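Local coordinates for alkaline serine protease (Pseudoalteromonas sp., PDB 1Y9Z), which probably hydrolyses peptide bonds in proteins as a subtilisin-like serine protease from a cold-adapted Antarctic bacterium, at residues T9-T14 against G417-V422; L153-G158 against Y167-D172; S176-D181 against D194-S199; N183-A188 against A313-Q318. All coordinates share one frame; numbering follows the deposited sequence.

Interaction 1 of 4, residues T9-T14 against G417-V422; sequences TFVGAT and GMINAV
The Phe10 ring is met at its edge by Met418: the methyl CE lies near the ring plane, 4.2 Å from Phe10 CD1, and touches Phe10 CB at 4.0 Å. Trp6 packs against this ring edge-to-face. Met418 sends CG out anti to the backbone N (chi1 -172°), and the bends at chi2 and then chi3 bring CE back to Phe10 CB. Next along the contact, methyl meets methyl: Val11 CG1 sits 3.6 Å from Ile419 CG2, the two side chains cross obliquely, and Val378 of helix 368-385 touches both. One hydrogen bond joins the segments. Ala421 N donates to Val11 O at 2.9 Å, nearly straight at 167° and almost along the C=O axis. Gly12 O has a less comfortable place, 3.1 Å from the Ala421 methyl CB and without a polar partner in the model. Gly12 itself takes a positive phi, which favours glycine, and a CB here would be tight against Val422 CG2. Asn420 points its CB away from 9-14; OD1 caps Ala423 N and ND2 is hydrogen-bonded to Asp403 OD2. A Schellman motif closing one helix is thus set against the N-cap of helix 421-430, a helix-to-helix junction that ties the N-terminal region to the C-terminal helix of the subtilisin-like alpha/beta domain.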
# COMPACT_ATOMS: atom_id res chain seq x y z
N THR A 9 9.94 -5.78 2.86
CA THR A 9 10.65 -7.02 3.15
C THR A 9 10.19 -8.17 2.27
O THR A 9 11.00 -8.97 1.81
CB THR A 9 10.49 -7.42 4.63
OG1 THR A 9 10.94 -6.35 5.47
CG2 THR A 9 11.30 -8.67 4.94
N PHE A 10 8.88 -8.26 2.03
CA PHE A 10 8.32 -9.34 1.22
C PHE A 10 8.78 -9.39 -0.23
O PHE A 10 8.98 -10.48 -0.78
CB PHE A 10 6.79 -9.31 1.26
CG PHE A 10 6.19 -9.94 2.49
CD1 PHE A 10 4.99 -10.63 2.40
CD2 PHE A 10 6.81 -9.82 3.73
CE1 PHE A 10 4.41 -11.21 3.53
CE2 PHE A 10 6.24 -10.39 4.87
CZ PHE A 10 5.04 -11.08 4.77
N VAL A 11 8.93 -8.23 -0.87
CA VAL A 11 9.34 -8.20 -2.27
C VAL A 11 10.84 -8.43 -2.43
O VAL A 11 11.34 -8.57 -3.55
CB VAL A 11 8.96 -6.86 -2.94
CG1 VAL A 11 7.45 -6.64 -2.84
CG2 VAL A 11 9.71 -5.70 -2.28
N GLY A 12 11.55 -8.46 -1.31
CA GLY A 12 12.99 -8.68 -1.34
C GLY A 12 13.79 -7.53 -1.90
O GLY A 12 14.65 -7.72 -2.76
N ALA A 13 13.52 -6.32 -1.42
CA ALA A 13 14.23 -5.14 -1.88
C ALA A 13 15.26 -4.69 -0.85
O ALA A 13 16.23 -4.00 -1.18
CB ALA A 13 13.25 -4.01 -2.16
N THR A 14 15.05 -5.08 0.40
CA THR A 14 15.95 -4.70 1.49
C THR A 14 17.29 -5.42 1.41
O THR A 14 18.28 -4.95 1.98
CB THR A 14 15.31 -5.00 2.86
OG1 THR A 14 15.05 -6.40 2.98
CG2 THR A 14 14.01 -4.23 3.01
N GLY A 417 2.12 -14.18 -9.63
CA GLY A 417 2.45 -14.26 -8.22
C GLY A 417 3.10 -13.02 -7.64
O GLY A 417 3.06 -11.94 -8.22
N MET A 418 3.72 -13.20 -6.47
CA MET A 418 4.39 -12.10 -5.78
C MET A 418 5.73 -11.76 -6.42
O MET A 418 6.56 -12.63 -6.64
CB MET A 418 4.61 -12.48 -4.31
CG MET A 418 5.13 -11.33 -3.46
SD MET A 418 3.89 -10.03 -3.29
CE MET A 418 3.95 -9.74 -1.52
N ILE A 419 5.93 -10.48 -6.71
CA ILE A 419 7.18 -10.03 -7.32
C ILE A 419 8.34 -10.40 -6.39
O ILE A 419 8.22 -10.33 -5.17
CB ILE A 419 7.14 -8.50 -7.59
CG1 ILE A 419 8.37 -8.09 -8.40
CG2 ILE A 419 7.05 -7.74 -6.27
CD1 ILE A 419 8.26 -6.71 -9.01
N ASN A 420 9.46 -10.80 -6.99
CA ASN A 420 10.64 -11.22 -6.24
C ASN A 420 11.87 -10.54 -6.82
O ASN A 420 12.41 -10.98 -7.84
CB ASN A 420 10.79 -12.74 -6.33
CG ASN A 420 11.86 -13.28 -5.40
OD1 ASN A 420 12.94 -12.71 -5.28
ND2 ASN A 420 11.56 -14.40 -4.75
N ALA A 421 12.33 -9.48 -6.16
CA ALA A 421 13.48 -8.72 -6.62
C ALA A 421 14.76 -9.54 -6.74
O ALA A 421 15.46 -9.47 -7.76
CB ALA A 421 13.72 -7.53 -5.70
N VAL A 422 15.07 -10.32 -5.71
CA VAL A 422 16.28 -11.14 -5.70
C VAL A 422 16.31 -12.12 -6.86
O VAL A 422 17.30 -12.21 -7.58
CB VAL A 422 16.40 -11.92 -4.37
CG1 VAL A 422 17.67 -12.77 -4.39
CG2 VAL A 422 16.43 -10.95 -3.21

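Interaction 2 of 4, residues L153-G158 against Y167-D172; sequences LIAAAG and YPASYD. With NA (sodium ion), chain E; PMS (phenylmethanesulfonic acid), chain H.
Ala156 O and Ala169 N share one water, which donates to Ala156 O at 2.8 Å and accepts from Ala169 N at 3.0 Å. That bridge takes the place of a direct backbone bond between strand 152-156 and the loop that follows it. The same Ala156 O is pressed from another direction by the methyl of Ala169, whose CB comes to 3.2 Å. Just before it in the strand, Ala155 turns its CB toward the loop and rests on two small groups: Ala169 CB at 3.9 Å and the ring carbon Pro168 CG at 4.0 Å. Residues this small let the loop come close.

The loop's shape comes from a cis peptide bond ahead of Pro168 and a type I turn from Pro168 to Tyr171, closed by a bond from Tyr171 N to Pro168 O. This turn aims two carbonyls at a sodium ion, Ala169 O at 2.4 Å and Tyr171 O at 2.3 Å; Val174 O and Gln195 OE1 complete the site. Within the loop, Tyr167 CD1 lies over the centre of one face of the Tyr171 ring.

On the far side of the strand, Ala156 points its CB away from the loop, 3.3 Å from sulfonate oxygen O2S of the bound phenylmethanesulfonic acid. A strand end lining this ligand pocket, backed by a cis-proline turn that holds a cation, is consistent with subtilisins, where a cis-proline loop with a cation site lies near the substrate pocket.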
# COMPACT_ATOMS: atom_id res chain seq x y z
N LEU A 153 5.96 0.08 -18.66
CA LEU A 153 4.72 0.65 -18.15
C LEU A 153 4.08 -0.28 -17.13
O LEU A 153 3.87 -1.47 -17.40
CB LEU A 153 3.76 0.91 -19.32
CG LEU A 153 4.33 1.71 -20.49
CD1 LEU A 153 3.32 1.76 -21.62
CD2 LEU A 153 4.71 3.12 -20.03
N ILE A 154 3.74 0.27 -15.97
CA ILE A 154 3.15 -0.51 -14.88
C ILE A 154 1.97 0.26 -14.29
O ILE A 154 2.06 1.47 -14.06
CB ILE A 154 4.22 -0.77 -13.80
CG1 ILE A 154 5.40 -1.53 -14.42
CG2 ILE A 154 3.63 -1.57 -12.64
CD1 ILE A 154 6.62 -1.62 -13.53
N ALA A 155 0.85 -0.43 -14.05
CA ALA A 155 -0.34 0.23 -13.52
C ALA A 155 -1.19 -0.67 -12.63
O ALA A 155 -1.10 -1.90 -12.68
CB ALA A 155 -1.18 0.78 -14.66
N ALA A 156 -2.06 -0.04 -11.84
CA ALA A 156 -2.94 -0.73 -10.91
C ALA A 156 -4.16 -1.39 -11.55
O ALA A 156 -4.83 -0.79 -12.39
CB ALA A 156 -3.40 0.25 -9.83
N ALA A 157 -4.45 -2.62 -11.12
CA ALA A 157 -5.59 -3.35 -11.66
C ALA A 157 -6.94 -2.78 -11.25
O ALA A 157 -7.94 -2.99 -11.93
CB ALA A 157 -5.50 -4.82 -11.25
N GLY A 158 -6.98 -2.05 -10.13
CA GLY A 158 -8.23 -1.47 -9.67
C GLY A 158 -8.78 -2.14 -8.43
O GLY A 158 -8.49 -3.32 -8.17
N TYR A 167 -8.00 0.56 -17.14
CA TYR A 167 -6.97 0.99 -18.08
C TYR A 167 -6.23 2.17 -17.46
O TYR A 167 -6.84 2.97 -16.75
CB TYR A 167 -7.63 1.35 -19.41
CG TYR A 167 -8.31 0.16 -20.06
CD1 TYR A 167 -7.61 -0.68 -20.92
CD2 TYR A 167 -9.63 -0.17 -19.75
CE1 TYR A 167 -8.22 -1.83 -21.47
CE2 TYR A 167 -10.24 -1.30 -20.28
CZ TYR A 167 -9.53 -2.13 -21.14
OH TYR A 167 -10.11 -3.26 -21.66
N PRO A 168 -4.94 2.34 -17.78
CA PRO A 168 -4.09 1.56 -18.68
C PRO A 168 -3.62 0.15 -18.31
O PRO A 168 -3.06 -0.54 -19.15
CB PRO A 168 -2.90 2.48 -18.89
CG PRO A 168 -2.73 3.08 -17.53
CD PRO A 168 -4.17 3.42 -17.14
N ALA A 169 -3.85 -0.29 -17.07
CA ALA A 169 -3.39 -1.62 -16.67
C ALA A 169 -3.77 -2.75 -17.62
O ALA A 169 -2.97 -3.65 -17.87
CB ALA A 169 -3.91 -1.94 -15.27
N SER A 170 -4.98 -2.69 -18.16
CA SER A 170 -5.46 -3.76 -19.03
C SER A 170 -5.03 -3.77 -20.50
O SER A 170 -5.52 -4.59 -21.27
CB SER A 170 -6.98 -3.84 -18.90
OG SER A 170 -7.32 -4.11 -17.54
N TYR A 171 -4.13 -2.87 -20.88
CA TYR A 171 -3.60 -2.85 -22.24
C TYR A 171 -2.44 -3.85 -22.21
O TYR A 171 -1.81 -4.03 -21.17
CB TYR A 171 -3.05 -1.47 -22.62
CG TYR A 171 -4.10 -0.42 -22.89
CD1 TYR A 171 -4.06 0.81 -22.23
CD2 TYR A 171 -5.12 -0.64 -23.81
CE1 TYR A 171 -5.00 1.80 -22.50
CE2 TYR A 171 -6.07 0.35 -24.09
CZ TYR A 171 -6.00 1.57 -23.43
OH TYR A 171 -6.92 2.55 -23.69
N ASP A 172 -2.14 -4.49 -23.33
CA ASP A 172 -1.05 -5.47 -23.37
C ASP A 172 0.34 -4.88 -23.14
O ASP A 172 1.27 -5.61 -22.79
CB ASP A 172 -1.07 -6.23 -24.69
CG ASP A 172 -2.25 -7.17 -24.81
OD1 ASP A 172 -2.48 -7.96 -23.86
OD2 ASP A 172 -2.94 -7.13 -25.85
NA NA E . -1.77 -5.22 -19.17
C PMS H . -6.86 3.91 -7.11
S PMS H . -5.61 2.70 -7.60
C1 PMS H . -7.03 5.07 -8.13
C2 PMS H . -8.01 4.91 -9.18
C3 PMS H . -8.21 5.95 -10.14
C4 PMS H . -7.40 7.14 -10.02
C5 PMS H . -6.43 7.30 -8.99
C6 PMS H . -6.20 6.29 -8.01
O2S PMS H . -5.68 2.55 -9.05
O1S PMS H . -5.89 1.43 -6.96
O HOH W 1 -5.06 0.94 -14.62

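Interaction 3 of 4, residues S176-D181 against D194-S199; sequences SVAAVD and DQVEIS. With NA (sodium ion), chain F; NA (sodium ion), chain E.
Ser176 O takes two successive N-H groups from the facing strand: Glu197 N at 2.9 Å, nearly straight at 170°, and Ile198 N at a weak 3.5 Å. The register slips by one residue here, Glu197 with its helix-like psi of -36° being consistent with a beta bulge. Ser176 turns its CB toward 194-199, 3.5 Å from Gln195 O, with OG anti to the backbone N (chi1 177°) and beside the Val196 backbone. Past this irregularity, regular parallel pairing resumes, with Ala178 N donating to Ile198 O at 2.9 Å and the CA-H groups of Val177 and Ser199 leaning on the carbonyls of Ile198 and Ala178. Val177 and Ile198 stand side by side on one face of the sheet, beneath Val375 of helix 368-385.

These strands belong to the parallel part of the sheet at the heart of the subtilisin-like alpha/beta domain. Toward its other face Ala178 CB packs 3.6 Å from Val196 CG1; Ser199 lies there too, its OG hydrogen-bonded to Thr414 O and its CB against Val180 CG1.

Residues beside the irregularity also bind cations. Gln195 bends at chi2, and its OE1 binds one sodium ion at 2.4 Å, while NE2 is held by Asp172. Gln195 O, at 2.6 Å, and Glu197 OE1, at 2.8 Å, bind a second. Val174 O contributes to both. The two ions are modelled so close together that their presence at once is doubtful. Glu197, extended beyond CG, keeps its other oxygen, OE2, for a salt bridge to Arg395.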
# COMPACT_ATOMS: atom_id res chain seq x y z
N SER A 176 -0.32 -5.18 -15.42
CA SER A 176 -1.46 -4.97 -14.52
C SER A 176 -1.10 -5.59 -13.18
O SER A 176 -0.85 -6.79 -13.08
CB SER A 176 -2.71 -5.64 -15.09
OG SER A 176 -3.80 -5.51 -14.20
N VAL A 177 -1.10 -4.77 -12.13
CA VAL A 177 -0.72 -5.21 -10.80
C VAL A 177 -1.87 -5.43 -9.82
O VAL A 177 -2.73 -4.56 -9.64
CB VAL A 177 0.24 -4.18 -10.16
CG1 VAL A 177 0.66 -4.65 -8.77
CG2 VAL A 177 1.46 -3.99 -11.05
N ALA A 178 -1.87 -6.60 -9.19
CA ALA A 178 -2.88 -6.98 -8.20
C ALA A 178 -2.33 -6.79 -6.79
O ALA A 178 -1.11 -6.68 -6.59
CB ALA A 178 -3.29 -8.44 -8.40
N ALA A 179 -3.23 -6.76 -5.82
CA ALA A 179 -2.85 -6.57 -4.42
C ALA A 179 -3.08 -7.81 -3.57
O ALA A 179 -4.09 -8.50 -3.72
CB ALA A 179 -3.64 -5.40 -3.83
N VAL A 180 -2.13 -8.08 -2.67
CA VAL A 180 -2.24 -9.20 -1.73
C VAL A 180 -1.87 -8.64 -0.36
O VAL A 180 -1.26 -7.57 -0.27
CB VAL A 180 -1.29 -10.37 -2.07
CG1 VAL A 180 -1.65 -10.96 -3.43
CG2 VAL A 180 0.16 -9.90 -2.05
N ASP A 181 -2.24 -9.35 0.70
CA ASP A 181 -1.92 -8.89 2.05
C ASP A 181 -0.66 -9.57 2.60
O ASP A 181 0.02 -10.29 1.88
CB ASP A 181 -3.12 -9.07 2.99
CG ASP A 181 -3.48 -10.52 3.24
OD1 ASP A 181 -4.61 -10.76 3.74
OD2 ASP A 181 -2.66 -11.41 2.95
N ASP A 194 -7.87 -11.41 -16.83
CA ASP A 194 -6.86 -12.20 -17.52
C ASP A 194 -5.66 -11.34 -17.90
O ASP A 194 -4.72 -11.82 -18.54
CB ASP A 194 -7.44 -12.93 -18.75
CG ASP A 194 -8.14 -12.01 -19.72
OD1 ASP A 194 -8.11 -10.77 -19.54
OD2 ASP A 194 -8.72 -12.53 -20.70
N GLN A 195 -5.70 -10.07 -17.51
CA GLN A 195 -4.60 -9.14 -17.75
C GLN A 195 -3.71 -9.06 -16.51
O GLN A 195 -2.53 -8.76 -16.62
CB GLN A 195 -5.11 -7.74 -18.10
CG GLN A 195 -5.50 -7.52 -19.55
CD GLN A 195 -4.31 -7.40 -20.48
OE1 GLN A 195 -3.29 -6.78 -20.14
NE2 GLN A 195 -4.43 -7.97 -21.68
N VAL A 196 -4.29 -9.31 -15.33
CA VAL A 196 -3.51 -9.26 -14.09
C VAL A 196 -2.26 -10.09 -14.33
O VAL A 196 -2.34 -11.28 -14.66
CB VAL A 196 -4.32 -9.80 -12.89
CG1 VAL A 196 -3.40 -9.97 -11.67
CG2 VAL A 196 -5.44 -8.83 -12.55
N GLU A 197 -1.12 -9.46 -14.13
CA GLU A 197 0.17 -10.06 -14.43
C GLU A 197 1.07 -10.40 -13.25
O GLU A 197 1.79 -11.41 -13.27
CB GLU A 197 0.90 -9.11 -15.37
CG GLU A 197 1.99 -9.70 -16.23
CD GLU A 197 2.43 -8.71 -17.30
OE1 GLU A 197 1.54 -8.08 -17.92
OE2 GLU A 197 3.64 -8.57 -17.53
N ILE A 198 1.04 -9.57 -12.22
CA ILE A 198 1.90 -9.79 -11.07
C ILE A 198 1.27 -9.15 -9.85
O ILE A 198 0.42 -8.27 -9.98
CB ILE A 198 3.31 -9.20 -11.37
CG1 ILE A 198 4.35 -9.77 -10.42
CG2 ILE A 198 3.26 -7.68 -11.28
CD1 ILE A 198 5.78 -9.52 -10.87
N SER A 199 1.68 -9.59 -8.66
CA SER A 199 1.14 -9.07 -7.42
C SER A 199 2.15 -8.33 -6.57
O SER A 199 3.36 -8.55 -6.67
CB SER A 199 0.55 -10.20 -6.58
OG SER A 199 -0.51 -10.85 -7.26
NA NA F . -0.98 -6.96 -17.78
NA NA E . -1.77 -5.22 -19.17

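Interaction 4 of 4, residues N183-A188 against A313-Q318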
# COMPACT_ATOMS: atom_id res chain seq x y z
N ASN A 183 -0.20 -12.09 4.31
CA ASN A 183 -0.21 -13.55 4.38
C ASN A 183 -0.21 -14.05 2.94
O ASN A 183 -0.34 -15.25 2.69
CB ASN A 183 -1.46 -14.07 5.10
CG ASN A 183 -1.41 -15.58 5.33
OD1 ASN A 183 -0.46 -16.09 5.91
ND2 ASN A 183 -2.43 -16.29 4.86
N LEU A 184 -0.07 -13.11 2.01
CA LEU A 184 -0.05 -13.38 0.58
C LEU A 184 -1.41 -13.77 0.04
O LEU A 184 -1.52 -14.36 -1.03
CB LEU A 184 0.99 -14.46 0.25
CG LEU A 184 2.43 -14.07 0.60
CD1 LEU A 184 3.37 -15.18 0.19
CD2 LEU A 184 2.79 -12.77 -0.12
N ASP A 185 -2.46 -13.43 0.78
CA ASP A 185 -3.81 -13.72 0.34
C ASP A 185 -4.28 -12.61 -0.59
O ASP A 185 -3.95 -11.44 -0.39
CB ASP A 185 -4.76 -13.82 1.53
CG ASP A 185 -4.55 -15.09 2.34
OD1 ASP A 185 -4.58 -16.18 1.74
OD2 ASP A 185 -4.36 -14.98 3.56
N HIS A 186 -5.03 -12.98 -1.61
CA HIS A 186 -5.56 -12.03 -2.57
C HIS A 186 -6.48 -11.03 -1.86
O HIS A 186 -7.35 -11.43 -1.09
CB HIS A 186 -6.33 -12.78 -3.67
CG HIS A 186 -7.16 -11.91 -4.55
ND1 HIS A 186 -8.54 -11.89 -4.50
CD2 HIS A 186 -6.81 -11.02 -5.52
CE1 HIS A 186 -9.00 -11.04 -5.40
NE2 HIS A 186 -7.97 -10.50 -6.03
N ALA A 187 -6.27 -9.75 -2.11
CA ALA A 187 -7.08 -8.70 -1.50
C ALA A 187 -8.48 -8.77 -2.11
O ALA A 187 -8.64 -8.74 -3.33
CB ALA A 187 -6.46 -7.34 -1.75
N ALA A 188 -9.50 -8.84 -1.25
CA ALA A 188 -10.87 -8.94 -1.71
C ALA A 188 -11.28 -7.87 -2.73
O ALA A 188 -12.11 -8.13 -3.61
CB ALA A 188 -11.83 -8.91 -0.52
N ALA A 313 -8.69 -17.31 8.91
CA ALA A 313 -9.13 -17.17 7.52
C ALA A 313 -8.26 -16.16 6.76
O ALA A 313 -7.89 -16.39 5.61
CB ALA A 313 -10.59 -16.74 7.48
N LEU A 314 -7.96 -15.04 7.41
CA LEU A 314 -7.12 -13.99 6.83
C LEU A 314 -6.19 -13.51 7.93
O LEU A 314 -6.37 -12.43 8.49
CB LEU A 314 -7.98 -12.82 6.33
CG LEU A 314 -8.76 -12.99 5.02
CD1 LEU A 314 -9.59 -11.75 4.76
CD2 LEU A 314 -7.79 -13.24 3.87
N PRO A 315 -5.15 -14.31 8.24
CA PRO A 315 -4.16 -14.01 9.28
C PRO A 315 -3.26 -12.80 9.04
O PRO A 315 -2.60 -12.33 9.97
CB PRO A 315 -3.37 -15.31 9.37
CG PRO A 315 -3.38 -15.79 7.96
CD PRO A 315 -4.82 -15.57 7.55
N GLY A 316 -3.23 -12.30 7.81
CA GLY A 316 -2.40 -11.15 7.52
C GLY A 316 -2.89 -9.87 8.17
O GLY A 316 -3.97 -9.85 8.76
N LEU A 317 -2.11 -8.81 8.06
CA LEU A 317 -2.49 -7.53 8.65
C LEU A 317 -3.64 -6.91 7.85
O LEU A 317 -3.52 -6.68 6.64
CB LEU A 317 -1.30 -6.58 8.68
CG LEU A 317 -1.54 -5.21 9.32
CD1 LEU A 317 -1.90 -5.38 10.79
CD2 LEU A 317 -0.28 -4.36 9.19
N GLN A 318 -4.74 -6.63 8.53
CA GLN A 318 -5.90 -6.04 7.87
C GLN A 318 -6.15 -4.59 8.31
O GLN A 318 -5.91 -4.23 9.47
CB GLN A 318 -7.16 -6.87 8.16
CG GLN A 318 -7.01 -8.37 7.89
CD GLN A 318 -6.62 -8.68 6.45
OE1 GLN A 318 -7.20 -8.14 5.51
NE2 GLN A 318 -5.65 -9.58 6.29
O HOH W 2 -4.62 -12.82 5.34
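Asn183 slants its carboxamide against the CG corner of the Pro315 ring, where Pro315 CG lies 3.3 Å from both Asn183 CG and ND2. CG of Asn183 stands anti to the backbone N (chi1 -173°), which brings it to that corner of the proline. From there ND2 donates to Asp185 OD2 at 2.7 Å, almost straight (176°) and in the amide plane, though it meets the carboxylate from above its plane. Asp185 stands at about a right angle to Pro315 and slants past Leu314, whose CD2 comes to 3.9 Å from OD2. A water donates to Asp185 OD2 at 2.8 Å and accepts from Gly316 N at 2.9 Å, linking the two loops. An alanine at Asn183 would probably leave Asp185 OD2 without its amide donor, freer to turn, and open a gap beside Pro315 CG. Gly316 needs its lack of a side chain, since a CB would collide with Asn183 N. Asp181 OD2 accepts Asn183 N and Asp185 N, which holds the start of 183-188. This is a loop-to-loop interface, joining the subtilisin-like alpha/beta domain to 313-318, which evidently belongs to the insert beta-barrel domain.

Interactions 2 and 3 sit closest, centres 10 Å apart, on strands 152-156, 174-180 and 196-201, neighbouring parallel strands of the central sheet, and both touch the same sodium ion. Interaction 3 is the hub. Ser199 bonds to the backbones of Gly417 and Ile419, which joins the sheet edge to interaction 1, centres about 14 Å apart, and Ala179 O bonds to Ala187 N of interaction 4, whose centre is about 15 Å off. Leu184 packs on Met418 and Phe10, so interactions 1 and 4 also touch. Along the chain, interaction 1 spans all the others, interaction 2 comes before interaction 3, and the segments of interactions 3 and 4 alternate. Sheet, chain ends and inserted domain are thereby connected.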